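Local coordinates for hypothetical protein (Exiguobacterium sibiricum, PDB 2HKV) that is of unknown function but carries a bound nickel ion within a helical bundle of the DinB superfamily, at residues Thr20-Leu23 with Ile24-Ile27; Gln81-Asp84 with Arg85-Ser89. All coordinates share one frame; numbering follows the deposited sequence.

Contact 1. Residues Thr20-Leu23 with Ile24-Ile27; sequences TRDL and IRLI
Arg-21 sends CG anti to its backbone nitrogen (chi1 -162°) and then bends at chi3, while Arg-25 stays extended from CG to NE; the two side chains run alongside each other in the same direction. The methylenes of Arg-21 meet the flat end of Arg-25: CD sits over one guanidinium face, toward the rim, 3.3 Å from Arg-25 NH1. The guanidinium planes are turned 60° apart. At the edge of the Arg-25 group comes Asp-22, whose OD1 makes a long salt bridge of 3.8 Å to NH1, and a water donates to OD1 and accepts from NH1. These i to i+4 and i to i+3 pairs line one side of helix 4-26 in its last turns. Beneath, Arg-25 N bonds to Arg-21 O at 3.1 Å; near the helix end, Leu-26 N donates to Leu-23 O at 2.9 Å from above the carbonyl plane. Replacing Arg-21 by an alanine would probably uncover that face of the Arg-25 guanidinium and leave Asp-87 of helix 82-98 without its salt bridge to Arg-21. The like charges are probably tolerated because each arginine has a carboxylate: Asp-87 for Arg-21 and, by a long bridge and a water, Asp-22 for Arg-25.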
ATOM      1  N   THR A  20     -11.590   3.506   0.694  1.00 36.64           N
ATOM      2  CA  THR A  20     -12.107   2.199   0.334  1.00 37.31           C
ATOM      3  C   THR A  20     -13.620   2.133   0.417  1.00 39.30           C
ATOM      4  O   THR A  20     -14.268   1.564  -0.493  1.00 35.39           O
ATOM      5  CB  THR A  20     -11.471   1.072   1.165  1.00 36.97           C
ATOM      6  OG1 THR A  20     -10.061   1.092   0.938  1.00 36.38           O
ATOM      7  CG2 THR A  20     -12.019  -0.327   0.786  1.00 34.98           C
ATOM      8  N   ARG A  21     -14.175   2.733   1.471  1.00 38.51           N
ATOM      9  CA  ARG A  21     -15.619   2.784   1.668  1.00 38.91           C
ATOM     10  C   ARG A  21     -16.250   3.475   0.450  1.00 38.44           C
ATOM     11  O   ARG A  21     -17.240   3.004  -0.100  1.00 38.68           O
ATOM     12  CB  ARG A  21     -15.967   3.498   2.986  1.00 39.55           C
ATOM     13  CG  ARG A  21     -17.333   3.243   3.478  1.00 48.36           C
ATOM     14  CD  ARG A  21     -17.696   4.196   4.633  1.00 50.49           C
ATOM     15  NE  ARG A  21     -16.812   3.978   5.781  1.00 58.73           N
ATOM     16  CZ  ARG A  21     -16.194   4.929   6.478  1.00 68.19           C
ATOM     17  NH1 ARG A  21     -16.343   6.221   6.187  1.00 73.94           N
ATOM     18  NH2 ARG A  21     -15.425   4.583   7.505  1.00 67.12           N
ATOM     19  N   ASP A  22     -15.648   4.581  -0.000  1.00 34.87           N
ATOM     20  CA  ASP A  22     -16.189   5.315  -1.139  1.00 40.04           C
ATOM     21  C   ASP A  22     -16.134   4.466  -2.395  1.00 41.40           C
ATOM     22  O   ASP A  22     -17.103   4.435  -3.176  1.00 40.69           O
ATOM     23  CB  ASP A  22     -15.427   6.608  -1.372  1.00 42.37           C
ATOM     24  CG  ASP A  22     -15.640   7.627  -0.254  1.00 55.83           C
ATOM     25  OD1 ASP A  22     -16.732   7.595   0.395  1.00 59.00           O
ATOM     26  OD2 ASP A  22     -14.715   8.465  -0.041  1.00 62.91           O
ATOM     27  N   LEU A  23     -15.022   3.742  -2.577  1.00 39.71           N
ATOM     28  CA  LEU A  23     -14.883   2.907  -3.780  1.00 38.50           C
ATOM     29  C   LEU A  23     -15.943   1.813  -3.812  1.00 37.91           C
ATOM     30  O   LEU A  23     -16.549   1.598  -4.848  1.00 37.86           O
ATOM     31  CB  LEU A  23     -13.479   2.269  -3.900  1.00 39.64           C
ATOM     32  CG  LEU A  23     -12.294   3.173  -4.290  1.00 43.07           C
ATOM     33  CD1 LEU A  23     -10.973   2.366  -4.203  1.00 45.96           C
ATOM     34  CD2 LEU A  23     -12.457   3.731  -5.711  1.00 44.73           C
ATOM     35  N   ILE A  24     -16.159   1.158  -2.676  1.00 34.90           N
ATOM     36  CA  ILE A  24     -17.129   0.083  -2.572  1.00 38.80           C
ATOM     37  C   ILE A  24     -18.491   0.637  -2.943  1.00 39.30           C
ATOM     38  O   ILE A  24     -19.192   0.021  -3.734  1.00 38.78           O
ATOM     39  CB  ILE A  24     -17.100  -0.605  -1.152  1.00 39.66           C
ATOM     40  CG1 ILE A  24     -15.800  -1.406  -0.992  1.00 46.12           C
ATOM     41  CG2 ILE A  24     -18.344  -1.499  -0.919  1.00 35.47           C
ATOM     42  CD1 ILE A  24     -15.533  -1.916   0.429  1.00 42.23           C
ATOM     43  N   ARG A  25     -18.828   1.845  -2.458  1.00 41.71           N
ATOM     44  CA  ARG A  25     -20.124   2.459  -2.816  1.00 40.91           C
ATOM     45  C   ARG A  25     -20.285   2.825  -4.308  1.00 42.16           C
ATOM     46  O   ARG A  25     -21.402   3.084  -4.769  1.00 41.28           O
ATOM     47  CB  ARG A  25     -20.386   3.672  -1.939  1.00 44.46           C
ATOM     48  CG  ARG A  25     -20.604   3.339  -0.474  1.00 42.29           C
ATOM     49  CD  ARG A  25     -20.408   4.606   0.345  1.00 47.95           C
ATOM     50  NE  ARG A  25     -20.860   4.462   1.720  1.00 53.32           N
ATOM     51  CZ  ARG A  25     -20.423   5.196   2.747  1.00 60.01           C
ATOM     52  NH1 ARG A  25     -19.489   6.138   2.577  1.00 64.14           N
ATOM     53  NH2 ARG A  25     -20.913   4.980   3.965  1.00 59.53           N
ATOM     54  N   LEU A  26     -19.204   2.817  -5.075  1.00 39.51           N
ATOM     55  CA  LEU A  26     -19.288   3.083  -6.508  1.00 41.09           C
ATOM     56  C   LEU A  26     -19.696   1.849  -7.277  1.00 39.10           C
ATOM     57  O   LEU A  26     -20.265   1.940  -8.350  1.00 40.95           O
ATOM     58  CB  LEU A  26     -17.957   3.638  -7.050  1.00 41.66           C
ATOM     59  CG  LEU A  26     -17.475   4.964  -6.445  1.00 48.24           C
ATOM     60  CD1 LEU A  26     -16.260   5.474  -7.220  1.00 50.64           C
ATOM     61  CD2 LEU A  26     -18.580   5.991  -6.466  1.00 52.35           C
ATOM     62  N   ILE A  27     -19.425   0.675  -6.714  1.00 38.54           N
ATOM     63  CA  ILE A  27     -19.522  -0.535  -7.469  1.00 37.64           C
ATOM     64  C   ILE A  27     -20.991  -0.797  -7.870  1.00 37.65           C
ATOM     65  O   ILE A  27     -21.892  -0.714  -7.035  1.00 37.14           O
ATOM     66  CB  ILE A  27     -18.941  -1.730  -6.705  1.00 35.80           C
ATOM     67  CG1 ILE A  27     -17.448  -1.498  -6.367  1.00 34.62           C
ATOM     68  CG2 ILE A  27     -19.209  -3.040  -7.548  1.00 33.38           C
ATOM     69  CD1 ILE A  27     -16.802  -2.608  -5.509  1.00 36.15           C
TER
HETATM   70  O   HOH W   1     -19.115   7.319  -0.442  1.00 58.92           O

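Contact 2. Residues Gln81-Asp84 with Arg85-Ser89; sequences QLVD and RLDQS
Arg-85 and Asp-84, neighbours in the first turns of helix 82-98, carry much of this contact together with Val-83. Arg-85 is gripped at its base: its N bonds to Gln-81 O at 2.8 Å, and CB rests 3.4 Å from the same oxygen. Beyond that, CG lies anti to the backbone nitrogen and the chain bends at chi2 (48°), which turns the guanidinium along the helix toward the next turn. There Gln-88 NE2 lies over the centre of one guanidinium face, and NH1 makes a salt bridge with Glu-55. The share of Asp-84 is mainly backbone, its O accepting from Gln-88 N at 3.1 Å. One turn apart, Val-83 and Asp-87 lie side by side, pointing the same way: Val-83 CG1 is 4.0 Å from both carboxylate oxygens of Asp-87, OD1 and OD2, an apolar flank to the charged group. Val-83 O receives Asp-87 N at 2.9 Å, and Asp-87 CG stands 3.3 Å from that carbonyl oxygen. The helix here packs against two others. Leu-82 packs on Ala-47, Val-48 and Ala-51 of helix 43-61, which also supplies Glu-55, whereas Val-83 and Leu-86 pack on helix 4-26, whose Arg-21 is the salt-bridge partner of Asp-87.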
ATOM      1  N   GLN A  81     -23.538  -5.809   3.011  1.00 44.66           N
ATOM      2  CA  GLN A  81     -22.935  -5.666   4.346  1.00 44.68           C
ATOM      3  C   GLN A  81     -21.459  -5.236   4.316  1.00 43.79           C
ATOM      4  O   GLN A  81     -20.839  -5.087   5.357  1.00 43.00           O
ATOM      5  CB  GLN A  81     -23.029  -6.977   5.099  1.00 43.82           C
ATOM      6  CG  GLN A  81     -24.440  -7.500   5.252  1.00 47.56           C
ATOM      7  CD  GLN A  81     -24.495  -9.020   5.392  1.00 49.86           C
ATOM      8  OE1 GLN A  81     -23.588  -9.751   4.954  1.00 47.77           O
ATOM      9  NE2 GLN A  81     -25.583  -9.506   5.992  1.00 59.13           N
ATOM     10  N   LEU A  82     -20.914  -5.037   3.122  1.00 43.24           N
ATOM     11  CA  LEU A  82     -19.475  -4.788   2.962  1.00 41.15           C
ATOM     12  C   LEU A  82     -19.019  -3.569   3.703  1.00 38.96           C
ATOM     13  O   LEU A  82     -18.013  -3.624   4.410  1.00 39.63           O
ATOM     14  CB  LEU A  82     -19.075  -4.707   1.481  1.00 36.03           C
ATOM     15  CG  LEU A  82     -18.856  -6.068   0.833  1.00 39.04           C
ATOM     16  CD1 LEU A  82     -18.640  -5.901  -0.642  1.00 37.69           C
ATOM     17  CD2 LEU A  82     -17.647  -6.744   1.476  1.00 40.37           C
ATOM     18  N   VAL A  83     -19.727  -2.454   3.563  1.00 42.19           N
ATOM     19  CA  VAL A  83     -19.302  -1.243   4.271  1.00 39.77           C
ATOM     20  C   VAL A  83     -19.375  -1.471   5.770  1.00 40.15           C
ATOM     21  O   VAL A  83     -18.445  -1.117   6.500  1.00 41.14           O
ATOM     22  CB  VAL A  83     -20.091   0.011   3.860  1.00 41.70           C
ATOM     23  CG1 VAL A  83     -19.757   1.185   4.805  1.00 41.26           C
ATOM     24  CG2 VAL A  83     -19.765   0.369   2.429  1.00 46.44           C
ATOM     25  N   ASP A  84     -20.479  -2.042   6.234  1.00 41.05           N
ATOM     26  CA  ASP A  84     -20.664  -2.337   7.653  1.00 40.96           C
ATOM     27  C   ASP A  84     -19.520  -3.173   8.165  1.00 37.58           C
ATOM     28  O   ASP A  84     -19.043  -2.955   9.273  1.00 33.78           O
ATOM     29  CB  ASP A  84     -21.970  -3.091   7.900  1.00 42.60           C
ATOM     30  CG  ASP A  84     -23.205  -2.194   7.814  1.00 56.71           C
ATOM     31  OD1 ASP A  84     -23.043  -0.943   7.727  1.00 72.04           O
ATOM     32  OD2 ASP A  84     -24.340  -2.743   7.844  1.00 64.36           O
ATOM     33  N   ARG A  85     -19.080  -4.125   7.343  1.00 36.15           N
ATOM     34  CA  ARG A  85     -17.982  -5.016   7.698  1.00 37.48           C
ATOM     35  C   ARG A  85     -16.629  -4.328   7.767  1.00 35.35           C
ATOM     36  O   ARG A  85     -15.890  -4.533   8.699  1.00 37.81           O
ATOM     37  CB  ARG A  85     -17.924  -6.229   6.724  1.00 38.47           C
ATOM     38  CG  ARG A  85     -17.039  -7.371   7.223  1.00 36.94           C
ATOM     39  CD  ARG A  85     -17.410  -7.652   8.672  1.00 46.88           C
ATOM     40  NE  ARG A  85     -16.723  -8.762   9.289  1.00 45.20           N
ATOM     41  CZ  ARG A  85     -15.646  -8.673  10.064  1.00 57.24           C
ATOM     42  NH1 ARG A  85     -15.068  -7.486  10.372  1.00 41.14           N
ATOM     43  NH2 ARG A  85     -15.140  -9.817  10.543  1.00 56.31           N
ATOM     44  N   LEU A  86     -16.316  -3.514   6.774  1.00 33.44           N
ATOM     45  CA  LEU A  86     -15.141  -2.656   6.804  1.00 36.00           C
ATOM     46  C   LEU A  86     -15.097  -1.784   8.108  1.00 34.73           C
ATOM     47  O   LEU A  86     -14.045  -1.629   8.792  1.00 33.71           O
ATOM     48  CB  LEU A  86     -15.159  -1.783   5.544  1.00 34.72           C
ATOM     49  CG  LEU A  86     -14.057  -0.725   5.354  1.00 37.85           C
ATOM     50  CD1 LEU A  86     -12.643  -1.343   5.450  1.00 38.40           C
ATOM     51  CD2 LEU A  86     -14.313  -0.008   4.005  1.00 36.98           C
ATOM     52  N   ASP A  87     -16.238  -1.212   8.453  1.00 36.50           N
ATOM     53  CA  ASP A  87     -16.329  -0.363   9.622  1.00 37.49           C
ATOM     54  C   ASP A  87     -16.001  -1.115  10.903  1.00 36.33           C
ATOM     55  O   ASP A  87     -15.331  -0.585  11.810  1.00 36.19           O
ATOM     56  CB  ASP A  87     -17.728   0.259   9.724  1.00 39.90           C
ATOM     57  CG  ASP A  87     -18.001   1.340   8.643  1.00 51.15           C
ATOM     58  OD1 ASP A  87     -17.142   1.592   7.766  1.00 53.43           O
ATOM     59  OD2 ASP A  87     -19.106   1.946   8.668  1.00 67.22           O
ATOM     60  N   GLN A  88     -16.527  -2.330  10.994  1.00 35.59           N
ATOM     61  CA  GLN A  88     -16.238  -3.217  12.100  1.00 35.58           C
ATOM     62  C   GLN A  88     -14.761  -3.552  12.209  1.00 34.02           C
ATOM     63  O   GLN A  88     -14.190  -3.504  13.299  1.00 31.65           O
ATOM     64  CB  GLN A  88     -17.028  -4.492  11.898  1.00 36.20           C
ATOM     65  CG  GLN A  88     -16.834  -5.547  12.924  1.00 43.33           C
ATOM     66  CD  GLN A  88     -17.792  -6.740  12.698  1.00 41.25           C
ATOM     67  OE1 GLN A  88     -18.957  -6.571  12.264  1.00 40.64           O
ATOM     68  NE2 GLN A  88     -17.296  -7.952  12.976  1.00 43.73           N
ATOM     69  N   SER A  89     -14.138  -3.889  11.068  1.00 35.68           N
ATOM     70  CA  SER A  89     -12.695  -4.160  11.011  1.00 34.25           C
ATOM     71  C   SER A  89     -11.870  -2.932  11.422  1.00 32.96           C
ATOM     72  O   SER A  89     -10.901  -3.041  12.151  1.00 35.68           O
ATOM     73  CB  SER A  89     -12.285  -4.639   9.605  1.00 32.47           C
ATOM     74  OG  SER A  89     -13.026  -5.800   9.284  1.00 39.49           O
TER

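How the contacts relate
Contact 1 comes first along the chain, at the C-terminal end of helix 4-26, and contact 2 follows at the start of helix 82-98; their centres are about 12 Å apart. The two helices meet directly. Arg-21 NE forms a salt bridge of 3.1 Å with Asp-87 OD1, Arg-21 CG packs 3.4 Å from Val-83 CG1, and Leu-86 CD2 reaches Thr-20 CG2 at 4.0 Å. The salt bridge is flanked by these contacts between aliphatic carbons. Both contacts belong to the DinB-type helical bundle, whose nickel ion, held by His-49, His-124 and His-128, lies about 12 Å from the Thr-20 side chain and about 13 Å from that of Leu-86, so the interface between the two helices lies outside the metal's first coordination shell.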